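Local atomic coordinates of imidazolonepropionase (Unidentified, PDB entry 2Q09), a protein that catalyses the metal-dependent hydrolytic ring opening of 4-imidazolone-5-propanoate to N-formimidoyl-L-glutamate, the third step of histidine degradation. Residues A[8-13]-A[43-48]; A[14-19]-A[25-30]; A[310-315]-A[343-348]; A[378-381]-A[385-388]. All coordinates share one frame; numbering follows the deposited sequence.

Contact 1: A[8-13]-A[43-48]; sequences VWLNVT and VPMQDL
The carboxamide of Asn11 is the flat group that meets the other segment, and Met45, modelled as selenomethionine, keeps to one side of its plane, at the OD1 end. At the other end ND2 is hydrogen-bonded to Asp58. Asn11 occupies a G1 beta bulge: together with Val12 it faces His30, and its backbone takes the left-handed conformation, which asparagine tolerates better than most residues other than glycine. Here the chain turns a corner between strand 7-10 and strand 12-14 of the small beta domain beside the barrel.

Met45 comes from the 3-10 turn just after strand 38-44 and points its CB toward the bulge, reaching across strand 30-35, where it also touches Ala31. Bends at chi2 (-56°) and chi3 (-74°) curl the selenoether, and a long, flexible side chain can cover this distance. The fit of its chain against Asn11 OD1 is doubtful in detail. Leu10, whose side chain also packs on Tyr52 and Trp56, gives firmer ground: it crosses Met45 at about a right angle and brings CD2 to 4.1 Å from Met45 CE. The selenium, Met45 SE, rests 3.5 Å from Asn11 N.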
loop_
_atom_site.group_PDB
_atom_site.type_symbol
_atom_site.label_atom_id
_atom_site.label_comp_id
_atom_site.label_asym_id
_atom_site.label_seq_id
_atom_site.Cartn_x
_atom_site.Cartn_y
_atom_site.Cartn_z
ATOM N N VAL A 8 0.590 8.171 -28.329
ATOM C CA VAL A 8 -0.170 6.972 -28.665
ATOM C C VAL A 8 0.695 5.717 -28.674
ATOM O O VAL A 8 1.795 5.704 -29.228
ATOM C CB VAL A 8 -0.854 7.092 -30.054
ATOM C CG1 VAL A 8 -1.490 5.755 -30.439
ATOM C CG2 VAL A 8 -1.910 8.176 -30.026
ATOM N N TRP A 9 0.185 4.676 -28.029
ATOM C CA TRP A 9 0.854 3.389 -27.959
ATOM C C TRP A 9 0.079 2.450 -28.871
ATOM O O TRP A 9 -1.068 2.105 -28.588
ATOM C CB TRP A 9 0.845 2.860 -26.518
ATOM C CG TRP A 9 1.890 3.487 -25.669
ATOM C CD1 TRP A 9 3.108 2.962 -25.348
ATOM C CD2 TRP A 9 1.851 4.794 -25.091
ATOM N NE1 TRP A 9 3.835 3.866 -24.613
ATOM C CE2 TRP A 9 3.086 5.004 -24.442
ATOM C CE3 TRP A 9 0.896 5.819 -25.066
ATOM C CZ2 TRP A 9 3.390 6.190 -23.770
ATOM C CZ3 TRP A 9 1.199 7.002 -24.395
ATOM C CH2 TRP A 9 2.434 7.174 -23.762
ATOM N N LEU A 10 0.701 2.051 -29.973
ATOM C CA LEU A 10 0.049 1.162 -30.925
ATOM C C LEU A 10 0.293 -0.310 -30.621
ATOM O O LEU A 10 1.315 -0.684 -30.043
ATOM C CB LEU A 10 0.533 1.462 -32.346
ATOM C CG LEU A 10 0.177 2.822 -32.954
ATOM C CD1 LEU A 10 0.917 2.997 -34.270
ATOM C CD2 LEU A 10 -1.330 2.918 -33.164
ATOM N N ASN A 11 -0.659 -1.136 -31.037
ATOM C CA ASN A 11 -0.592 -2.575 -30.862
ATOM C C ASN A 11 -0.278 -3.063 -29.452
ATOM O O ASN A 11 0.689 -3.791 -29.246
ATOM C CB ASN A 11 0.419 -3.169 -31.848
ATOM C CG ASN A 11 0.037 -2.905 -33.294
ATOM O OD1 ASN A 11 -1.079 -3.200 -33.713
ATOM N ND2 ASN A 11 0.962 -2.344 -34.064
ATOM N N VAL A 12 -1.089 -2.654 -28.488
ATOM C CA VAL A 12 -0.909 -3.116 -27.119
ATOM C C VAL A 12 -2.017 -4.126 -26.833
ATOM O O VAL A 12 -3.148 -3.951 -27.287
ATOM C CB VAL A 12 -1.024 -1.970 -26.088
ATOM C CG1 VAL A 12 0.160 -1.027 -26.218
ATOM C CG2 VAL A 12 -2.329 -1.233 -26.266
ATOM N N THR A 13 -1.683 -5.194 -26.113
ATOM C CA THR A 13 -2.666 -6.205 -25.727
ATOM C C THR A 13 -3.023 -5.822 -24.295
ATOM O O THR A 13 -2.348 -6.210 -23.345
ATOM C CB THR A 13 -2.061 -7.615 -25.751
ATOM O OG1 THR A 13 -1.545 -7.887 -27.059
ATOM C CG2 THR A 13 -3.121 -8.651 -25.395
ATOM N N VAL A 43 -8.793 2.156 -28.648
ATOM C CA VAL A 43 -9.398 1.673 -29.881
ATOM C C VAL A 43 -8.758 0.408 -30.442
ATOM O O VAL A 43 -7.543 0.342 -30.619
ATOM C CB VAL A 43 -9.310 2.755 -30.972
ATOM C CG1 VAL A 43 -10.025 2.291 -32.237
ATOM C CG2 VAL A 43 -9.888 4.059 -30.456
ATOM N N PRO A 44 -9.571 -0.615 -30.733
ATOM C CA PRO A 44 -9.030 -1.858 -31.286
ATOM C C PRO A 44 -8.232 -1.563 -32.550
ATOM O O PRO A 44 -8.591 -0.675 -33.320
ATOM C CB PRO A 44 -10.282 -2.706 -31.550
ATOM C CG PRO A 44 -11.415 -1.701 -31.575
ATOM C CD PRO A 44 -11.025 -0.711 -30.527
HETATM N N MSE A 45 -7.142 -2.292 -32.755
HETATM C CA MSE A 45 -6.301 -2.078 -33.922
HETATM C C MSE A 45 -6.992 -2.359 -35.254
HETATM O O MSE A 45 -6.642 -1.762 -36.267
HETATM C CB MSE A 45 -5.017 -2.909 -33.813
HETATM C CG MSE A 45 -4.041 -2.404 -32.746
HETATM SE SE MSE A 45 -3.547 -0.525 -32.989
HETATM C CE MSE A 45 -2.357 -0.794 -34.506
ATOM N N GLN A 46 -7.972 -3.258 -35.261
ATOM C CA GLN A 46 -8.677 -3.568 -36.502
ATOM C C GLN A 46 -9.437 -2.355 -37.028
ATOM O O GLN A 46 -9.750 -2.274 -38.212
ATOM C CB GLN A 46 -9.632 -4.756 -36.306
ATOM C CG GLN A 46 -10.643 -4.595 -35.193
ATOM C CD GLN A 46 -11.687 -5.702 -35.190
ATOM O OE1 GLN A 46 -12.438 -5.858 -36.148
ATOM N NE2 GLN A 46 -11.734 -6.478 -34.117
ATOM N N ASP A 47 -9.733 -1.409 -36.142
ATOM C CA ASP A 47 -10.436 -0.186 -36.516
ATOM C C ASP A 47 -9.432 0.874 -36.948
ATOM O O ASP A 47 -9.751 2.060 -36.964
ATOM C CB ASP A 47 -11.241 0.364 -35.331
ATOM C CG ASP A 47 -12.391 -0.534 -34.930
ATOM O OD1 ASP A 47 -12.323 -1.749 -35.194
ATOM O OD2 ASP A 47 -13.361 -0.021 -34.336
ATOM N N LEU A 48 -8.220 0.453 -37.285
ATOM C CA LEU A 48 -7.184 1.387 -37.707
ATOM C C LEU A 48 -6.274 0.784 -38.768
ATOM O O LEU A 48 -6.084 -0.425 -38.824
ATOM C CB LEU A 48 -6.343 1.818 -36.499
ATOM C CG LEU A 48 -7.059 2.602 -35.397
ATOM C CD1 LEU A 48 -6.086 2.945 -34.283
ATOM C CD2 LEU A 48 -7.662 3.869 -35.989
#

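Contact 2: A[14-19]-A[25-30]; sequences PATLRS and GLLEPH
Pro14 meets the returning segment with both its carbonyl and its ring. Pro14 O accepts a hydrogen bond from Leu27 N at 2.9 Å, nearly along the C=O axis, and the same oxygen receives a CA-H...O contact from Leu26. The ring crosses Leu27 at about a right angle, Pro14 CG lying 3.7 Å from Leu27 CB, while its CG also approaches the His30 imidazole obliquely. That imidazole is held by its own segment: His30 ND1 donates to Glu28 O at 2.6 Å.

Ala15 forms a single beta bridge with Leu26, and the small Ala15 CB leaves Leu26 CD2 to settle 3.7 Å away. Thr16 then grips Gly25 O twice. Thr16 OG1 donates to Gly25 O in the carbonyl plane, on a lone pair, at 2.7 Å; Thr16 N reaches the same oxygen from above that plane, at 3.1 Å. With chi1 at 67° OG1 sits between the backbone N and carbonyl carbon, where it also accepts from Arg18 N in an ST turn, and Thr16 CG2 is left to touch Leu27 CD1 at 3.6 Å. A valine in place of Thr16 would probably leave Gly25 O with one of these two donors and Arg18 N without its acceptor. Glycine suits position 25, since its phi is positive and a CB would collide with Thr16 OG1.

Beyond, Leu17 packs on Thr351 and its carbonyl bonds Arg352. The paired loop thus leads from strand 12-14 to strand 30-35, with Pro14 and Ala15 lying against strand 63-73 and helix 343-349 close to Leu17.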
loop_
_atom_site.group_PDB
_atom_site.type_symbol
_atom_site.label_atom_id
_atom_site.label_comp_id
_atom_site.label_asym_id
_atom_site.label_seq_id
_atom_site.Cartn_x
_atom_site.Cartn_y
_atom_site.Cartn_z
ATOM N N PRO A 14 -4.116 -5.069 -24.127
ATOM C CA PRO A 14 -4.588 -4.590 -22.833
ATOM C C PRO A 14 -5.272 -5.532 -21.856
ATOM O O PRO A 14 -6.255 -6.187 -22.188
ATOM C CB PRO A 14 -5.509 -3.444 -23.225
ATOM C CG PRO A 14 -6.201 -4.030 -24.420
ATOM C CD PRO A 14 -5.044 -4.660 -25.198
ATOM N N ALA A 15 -4.719 -5.594 -20.651
ATOM C CA ALA A 15 -5.307 -6.365 -19.562
ATOM C C ALA A 15 -5.881 -5.180 -18.799
ATOM O O ALA A 15 -5.225 -4.629 -17.919
ATOM C CB ALA A 15 -4.222 -7.057 -18.730
ATOM N N THR A 16 -7.094 -4.783 -19.159
ATOM C CA THR A 16 -7.729 -3.612 -18.575
ATOM C C THR A 16 -8.031 -3.681 -17.100
ATOM O O THR A 16 -8.087 -2.640 -16.440
ATOM C CB THR A 16 -9.050 -3.271 -19.306
ATOM O OG1 THR A 16 -10.006 -4.313 -19.077
ATOM C CG2 THR A 16 -8.800 -3.143 -20.815
ATOM N N LEU A 17 -8.224 -4.889 -16.581
ATOM C CA LEU A 17 -8.571 -5.042 -15.172
ATOM C C LEU A 17 -9.836 -4.221 -14.884
ATOM O O LEU A 17 -10.034 -3.723 -13.770
ATOM C CB LEU A 17 -7.416 -4.583 -14.259
ATOM C CG LEU A 17 -6.372 -5.607 -13.778
ATOM C CD1 LEU A 17 -7.066 -6.666 -12.917
ATOM C CD2 LEU A 17 -5.681 -6.277 -14.986
ATOM N N ARG A 18 -10.693 -4.089 -15.895
ATOM C CA ARG A 18 -11.943 -3.346 -15.734
ATOM C C ARG A 18 -12.854 -4.060 -14.735
ATOM O O ARG A 18 -12.983 -5.282 -14.759
ATOM C CB ARG A 18 -12.677 -3.205 -17.072
ATOM C CG ARG A 18 -12.046 -2.238 -18.055
ATOM C CD ARG A 18 -12.925 -2.089 -19.295
ATOM N NE ARG A 18 -14.231 -1.535 -18.954
ATOM C CZ ARG A 18 -15.262 -1.474 -19.787
ATOM N NH1 ARG A 18 -15.154 -1.936 -21.019
ATOM N NH2 ARG A 18 -16.405 -0.948 -19.381
ATOM N N SER A 19 -13.494 -3.289 -13.863
ATOM C CA SER A 19 -14.386 -3.847 -12.850
ATOM C C SER A 19 -15.586 -4.598 -13.428
ATOM O O SER A 19 -16.153 -5.468 -12.776
ATOM C CB SER A 19 -14.897 -2.733 -11.934
ATOM O OG SER A 19 -15.581 -1.745 -12.686
ATOM N N GLY A 25 -9.797 -8.815 -17.713
ATOM C CA GLY A 25 -10.356 -7.835 -18.622
ATOM C C GLY A 25 -9.456 -7.682 -19.837
ATOM O O GLY A 25 -9.293 -6.579 -20.356
ATOM N N LEU A 26 -8.861 -8.790 -20.282
ATOM C CA LEU A 26 -7.968 -8.782 -21.443
ATOM C C LEU A 26 -8.767 -8.581 -22.726
ATOM O O LEU A 26 -9.846 -9.155 -22.884
ATOM C CB LEU A 26 -7.203 -10.104 -21.547
ATOM C CG LEU A 26 -5.862 -10.266 -20.826
ATOM C CD1 LEU A 26 -5.447 -11.723 -20.860
ATOM C CD2 LEU A 26 -4.801 -9.387 -21.497
ATOM N N LEU A 27 -8.225 -7.777 -23.636
ATOM C CA LEU A 27 -8.883 -7.493 -24.912
ATOM C C LEU A 27 -7.928 -7.751 -26.072
ATOM O O LEU A 27 -6.731 -7.997 -25.867
ATOM C CB LEU A 27 -9.323 -6.031 -24.968
ATOM C CG LEU A 27 -10.114 -5.440 -23.796
ATOM C CD1 LEU A 27 -10.268 -3.946 -24.022
ATOM C CD2 LEU A 27 -11.481 -6.103 -23.678
ATOM N N GLU A 28 -8.469 -7.688 -27.288
ATOM C CA GLU A 28 -7.676 -7.874 -28.495
ATOM C C GLU A 28 -6.736 -6.675 -28.564
ATOM O O GLU A 28 -6.905 -5.717 -27.824
ATOM C CB GLU A 28 -8.590 -7.877 -29.727
ATOM C CG GLU A 28 -9.375 -6.573 -29.905
ATOM C CD GLU A 28 -10.342 -6.617 -31.068
ATOM O OE1 GLU A 28 -9.889 -6.819 -32.210
ATOM O OE2 GLU A 28 -11.555 -6.450 -30.839
ATOM N N PRO A 29 -5.735 -6.709 -29.453
ATOM C CA PRO A 29 -4.802 -5.584 -29.569
ATOM C C PRO A 29 -5.530 -4.251 -29.751
ATOM O O PRO A 29 -6.502 -4.155 -30.508
ATOM C CB PRO A 29 -3.966 -5.963 -30.784
ATOM C CG PRO A 29 -3.914 -7.452 -30.688
ATOM C CD PRO A 29 -5.346 -7.810 -30.350
ATOM N N HIS A 30 -5.064 -3.229 -29.042
ATOM C CA HIS A 30 -5.662 -1.901 -29.105
ATOM C C HIS A 30 -4.610 -0.823 -29.294
ATOM O O HIS A 30 -3.413 -1.091 -29.336
ATOM C CB HIS A 30 -6.408 -1.576 -27.805
ATOM C CG HIS A 30 -7.814 -2.087 -27.756
ATOM N ND1 HIS A 30 -8.132 -3.420 -27.907
ATOM C CD2 HIS A 30 -8.986 -1.441 -27.546
ATOM C CE1 HIS A 30 -9.442 -3.571 -27.792
ATOM N NE2 HIS A 30 -9.981 -2.387 -27.574
#

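Contact 3: A[310-315]-A[343-348]; sequences VPMAVS and PVEAMA
Met312 and Glu345 cross obliquely, the end of one side chain passing the end of the other. Met312 leaves strand 312-314 with CG beside its backbone N (chi1 -54°), runs extended to the selenium and then bends at chi3, which brings its methyl CE 4.0 Å from Glu345 OE2. The other carboxylate oxygen, Glu345 OE1, forms a salt bridge with Arg306 and accepts a hydrogen bond from Thr342 N, just ahead of the helix. The extended glutamate chain thus carries the carboxylate past the methyl to Arg306.

Farther along, Val314 points toward the helix and sets CG2 4.5 Å from Ala346 CA. Alanine suits that position, for a small side chain lets strand and helix come near each other.

Between the two side-chain contacts a water joins the backbones. It donates to Met312 O at 2.7 Å and to Glu345 O at 2.6 Å, so a helix carbonyl and a strand carbonyl, neither of which could donate to the other, share a bridge.

Strand 312-314 is the eighth parallel strand of the amidohydrolase TIM barrel, and Asp317, a ligand of the iron, follows it closely. Beside it lies strand 283-286, touched by Ala313; helix 302-307 packs on Met312, and helix 343-349 covers Val314, its Met347 turning to strand 63-73.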
loop_
_atom_site.group_PDB
_atom_site.type_symbol
_atom_site.label_atom_id
_atom_site.label_comp_id
_atom_site.label_asym_id
_atom_site.label_seq_id
_atom_site.Cartn_x
_atom_site.Cartn_y
_atom_site.Cartn_z
ATOM N N VAL A 310 -16.226 -9.146 -0.328
ATOM C CA VAL A 310 -15.380 -8.047 0.129
ATOM C C VAL A 310 -14.123 -8.013 -0.731
ATOM O O VAL A 310 -13.392 -8.999 -0.813
ATOM C CB VAL A 310 -14.975 -8.219 1.604
ATOM C CG1 VAL A 310 -14.002 -7.115 2.019
ATOM C CG2 VAL A 310 -16.208 -8.167 2.487
ATOM N N PRO A 311 -13.864 -6.882 -1.404
ATOM C CA PRO A 311 -12.671 -6.774 -2.249
ATOM C C PRO A 311 -11.402 -6.888 -1.407
ATOM O O PRO A 311 -11.301 -6.298 -0.335
ATOM C CB PRO A 311 -12.829 -5.406 -2.896
ATOM C CG PRO A 311 -13.604 -4.628 -1.875
ATOM C CD PRO A 311 -14.636 -5.628 -1.412
HETATM N N MSE A 312 -10.438 -7.668 -1.884
HETATM C CA MSE A 312 -9.203 -7.864 -1.142
HETATM C C MSE A 312 -7.998 -7.299 -1.876
HETATM O O MSE A 312 -7.707 -7.677 -3.020
HETATM C CB MSE A 312 -8.971 -9.357 -0.880
HETATM C CG MSE A 312 -10.137 -10.074 -0.192
HETATM SE SE MSE A 312 -9.749 -11.974 -0.028
HETATM C CE MSE A 312 -10.027 -12.506 -1.847
ATOM N N ALA A 313 -7.307 -6.378 -1.221
ATOM C CA ALA A 313 -6.109 -5.802 -1.803
ATOM C C ALA A 313 -4.939 -6.612 -1.252
ATOM O O ALA A 313 -5.076 -7.292 -0.232
ATOM C CB ALA A 313 -5.972 -4.327 -1.398
ATOM N N VAL A 314 -3.807 -6.558 -1.941
ATOM C CA VAL A 314 -2.607 -7.258 -1.498
ATOM C C VAL A 314 -1.493 -6.215 -1.456
ATOM O O VAL A 314 -1.346 -5.429 -2.400
ATOM C CB VAL A 314 -2.199 -8.379 -2.476
ATOM C CG1 VAL A 314 -0.833 -8.936 -2.080
ATOM C CG2 VAL A 314 -3.238 -9.500 -2.456
ATOM N N SER A 315 -0.717 -6.201 -0.371
ATOM C CA SER A 315 0.359 -5.226 -0.232
ATOM C C SER A 315 1.591 -5.842 0.434
ATOM O O SER A 315 1.487 -6.864 1.104
ATOM C CB SER A 315 -0.134 -4.024 0.582
ATOM O OG SER A 315 0.872 -3.020 0.649
ATOM N N PRO A 343 -3.983 -15.957 -9.225
ATOM C CA PRO A 343 -3.169 -14.854 -9.746
ATOM C C PRO A 343 -4.037 -13.662 -10.166
ATOM O O PRO A 343 -3.595 -12.516 -10.110
ATOM C CB PRO A 343 -2.439 -15.483 -10.932
ATOM C CG PRO A 343 -2.257 -16.927 -10.464
ATOM C CD PRO A 343 -3.621 -17.237 -9.864
ATOM N N VAL A 344 -5.275 -13.929 -10.583
ATOM C CA VAL A 344 -6.149 -12.846 -11.007
ATOM C C VAL A 344 -6.637 -12.032 -9.799
ATOM O O VAL A 344 -6.779 -10.812 -9.892
ATOM C CB VAL A 344 -7.347 -13.377 -11.860
ATOM C CG1 VAL A 344 -8.343 -14.136 -10.994
ATOM C CG2 VAL A 344 -8.007 -12.223 -12.579
ATOM N N GLU A 345 -6.869 -12.693 -8.665
ATOM C CA GLU A 345 -7.292 -11.967 -7.466
ATOM C C GLU A 345 -6.115 -11.105 -6.987
ATOM O O GLU A 345 -6.294 -9.979 -6.513
ATOM C CB GLU A 345 -7.705 -12.937 -6.350
ATOM C CG GLU A 345 -8.991 -13.715 -6.627
ATOM C CD GLU A 345 -9.301 -14.735 -5.539
ATOM O OE1 GLU A 345 -8.397 -15.504 -5.151
ATOM O OE2 GLU A 345 -10.458 -14.767 -5.076
ATOM N N ALA A 346 -4.905 -11.638 -7.115
ATOM C CA ALA A 346 -3.714 -10.906 -6.699
ATOM C C ALA A 346 -3.519 -9.665 -7.567
ATOM O O ALA A 346 -3.204 -8.596 -7.061
ATOM C CB ALA A 346 -2.479 -11.815 -6.781
HETATM N N MSE A 347 -3.716 -9.811 -8.876
HETATM C CA MSE A 347 -3.560 -8.689 -9.796
HETATM C C MSE A 347 -4.599 -7.600 -9.500
HETATM O O MSE A 347 -4.275 -6.411 -9.427
HETATM C CB MSE A 347 -3.670 -9.170 -11.251
HETATM C CG MSE A 347 -3.394 -8.084 -12.281
HETATM SE SE MSE A 347 -1.629 -7.306 -12.068
HETATM C CE MSE A 347 -1.628 -6.210 -13.699
ATOM N N ALA A 348 -5.850 -8.003 -9.307
ATOM C CA ALA A 348 -6.880 -7.028 -8.977
ATOM C C ALA A 348 -6.512 -6.433 -7.622
ATOM O O ALA A 348 -6.805 -5.268 -7.341
ATOM C CB ALA A 348 -8.242 -7.699 -8.897
HETATM O O HOH W 1 -8.197 -9.659 -4.811
#

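Contact 4: A[378-381]-A[385-388]; sequences WNCG and ELSY
Leu386 lays a methyl squarely on the indole of Trp378. From CB, which points toward the loop 378-381, the chain passes through CG and forks. One branch, Leu386 CD1, lies 3.8 Å from Trp378 CZ2, above the same face as CD2, out near CE2. The other, CD2, sits 3.6 Å from the centroid of the six-membered ring and 1° off its normal, a CH-pi contact over the face. This same methyl meets Cys380 SG at 3.9 Å; with chi1 at 51° that sulfur stands between its backbone N and carbonyl carbon.

The indole is fixed by Trp378 NE1, hydrogen-bonded to Thr65 OG1, so a broad ring with one polar edge suits the spot. With an alanine here instead of the indole, both Leu386 methyls would probably face a gap and Thr65 OG1 would lose this donor.

Outside the apolar patch Glu385, its chain extended, runs past Cys380 CB, from which OE2 is 3.5 Å away. A water donates to Glu385 OE2 at 2.8 Å and accepts from Gly381 N at 2.9 Å. A CH-pi pair thus ties the end of strand 375-378 to the weakly bonded helix 385-388 across a short connection, beside barrel helices 328-339 and 343-349.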
loop_
_atom_site.group_PDB
_atom_site.type_symbol
_atom_site.label_atom_id
_atom_site.label_comp_id
_atom_site.label_asym_id
_atom_site.label_seq_id
_atom_site.Cartn_x
_atom_site.Cartn_y
_atom_site.Cartn_z
ATOM N N TRP A 378 4.734 -4.739 -20.627
ATOM C CA TRP A 378 5.626 -5.815 -20.209
ATOM C C TRP A 378 6.198 -6.629 -21.351
ATOM O O TRP A 378 5.700 -6.576 -22.475
ATOM C CB TRP A 378 4.890 -6.779 -19.291
ATOM C CG TRP A 378 4.263 -6.147 -18.097
ATOM C CD1 TRP A 378 3.015 -5.591 -18.014
ATOM C CD2 TRP A 378 4.831 -6.059 -16.789
ATOM N NE1 TRP A 378 2.770 -5.167 -16.729
ATOM C CE2 TRP A 378 3.870 -5.442 -15.955
ATOM C CE3 TRP A 378 6.066 -6.440 -16.240
ATOM C CZ2 TRP A 378 4.099 -5.212 -14.592
ATOM C CZ3 TRP A 378 6.296 -6.211 -14.880
ATOM C CH2 TRP A 378 5.313 -5.599 -14.075
ATOM N N ASN A 379 7.241 -7.399 -21.062
ATOM C CA ASN A 379 7.823 -8.248 -22.081
ATOM C C ASN A 379 7.354 -9.688 -21.861
ATOM O O ASN A 379 7.750 -10.589 -22.597
ATOM C CB ASN A 379 9.356 -8.156 -22.082
ATOM C CG ASN A 379 9.979 -8.647 -20.793
ATOM O OD1 ASN A 379 9.286 -9.048 -19.855
ATOM N ND2 ASN A 379 11.304 -8.617 -20.739
ATOM N N CYS A 380 6.510 -9.901 -20.853
ATOM C CA CYS A 380 5.992 -11.243 -20.615
ATOM C C CYS A 380 4.635 -11.383 -21.307
ATOM O O CYS A 380 3.926 -10.400 -21.527
ATOM C CB CYS A 380 5.900 -11.558 -19.114
ATOM S SG CYS A 380 5.046 -10.355 -18.091
ATOM N N GLY A 381 4.283 -12.613 -21.654
ATOM C CA GLY A 381 3.051 -12.847 -22.384
ATOM C C GLY A 381 1.691 -12.760 -21.724
ATOM O O GLY A 381 0.740 -12.277 -22.337
ATOM N N GLU A 385 1.600 -14.242 -15.064
ATOM C CA GLU A 385 3.021 -14.325 -14.759
ATOM C C GLU A 385 3.509 -13.280 -13.745
ATOM O O GLU A 385 4.543 -13.471 -13.101
ATOM C CB GLU A 385 3.853 -14.221 -16.042
ATOM C CG GLU A 385 5.345 -14.283 -15.757
ATOM C CD GLU A 385 6.180 -14.663 -16.962
ATOM O OE1 GLU A 385 7.413 -14.719 -16.809
ATOM O OE2 GLU A 385 5.618 -14.910 -18.053
ATOM N N LEU A 386 2.767 -12.189 -13.583
ATOM C CA LEU A 386 3.190 -11.145 -12.651
ATOM C C LEU A 386 3.201 -11.612 -11.195
ATOM O O LEU A 386 4.005 -11.134 -10.398
ATOM C CB LEU A 386 2.307 -9.906 -12.807
ATOM C CG LEU A 386 2.342 -9.315 -14.218
ATOM C CD1 LEU A 386 1.567 -7.998 -14.255
ATOM C CD2 LEU A 386 3.775 -9.087 -14.642
ATOM N N SER A 387 2.311 -12.542 -10.856
ATOM C CA SER A 387 2.239 -13.107 -9.506
ATOM C C SER A 387 3.141 -14.341 -9.406
ATOM O O SER A 387 3.436 -14.816 -8.307
ATOM C CB SER A 387 0.803 -13.557 -9.171
ATOM O OG SER A 387 -0.105 -12.476 -9.146
ATOM N N TYR A 388 3.564 -14.857 -10.557
ATOM C CA TYR A 388 4.353 -16.082 -10.616
ATOM C C TYR A 388 5.875 -15.936 -10.563
ATOM O O TYR A 388 6.500 -16.335 -9.573
ATOM C CB TYR A 388 3.973 -16.865 -11.879
ATOM C CG TYR A 388 4.413 -18.308 -11.858
ATOM C CD1 TYR A 388 3.733 -19.246 -11.084
ATOM C CD2 TYR A 388 5.516 -18.739 -12.597
ATOM C CE1 TYR A 388 4.137 -20.584 -11.048
ATOM C CE2 TYR A 388 5.929 -20.064 -12.566
ATOM C CZ TYR A 388 5.235 -20.981 -11.793
ATOM O OH TYR A 388 5.645 -22.292 -11.763
HETATM O O HOH W 2 6.267 -14.510 -20.777
#

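Overall arrangement
Contact 3 lies deepest, on a barrel strand close in sequence to the iron ligand Asp317, while contact 1 is farthest from the chain's centre and only partly buried. Contact 2 joins the small sheet of contact 1 to strand 63-73, and the two touch: Gln46 meets Glu28, and Val12 meets His30 through the backbone. Leu17 carries contact 2 to Met347 and Ala348 of contact 3, and Leu386 and Ser387 of contact 4 reach the same helix 343-349, shared by these three. Their chemistry differs: contact 2 relies on direct hydrogen bonds, contacts 3 and 4 each use a bridging water, contact 4 adding an aromatic face, and contact 1 has side-chain packing without hydrogen bonds.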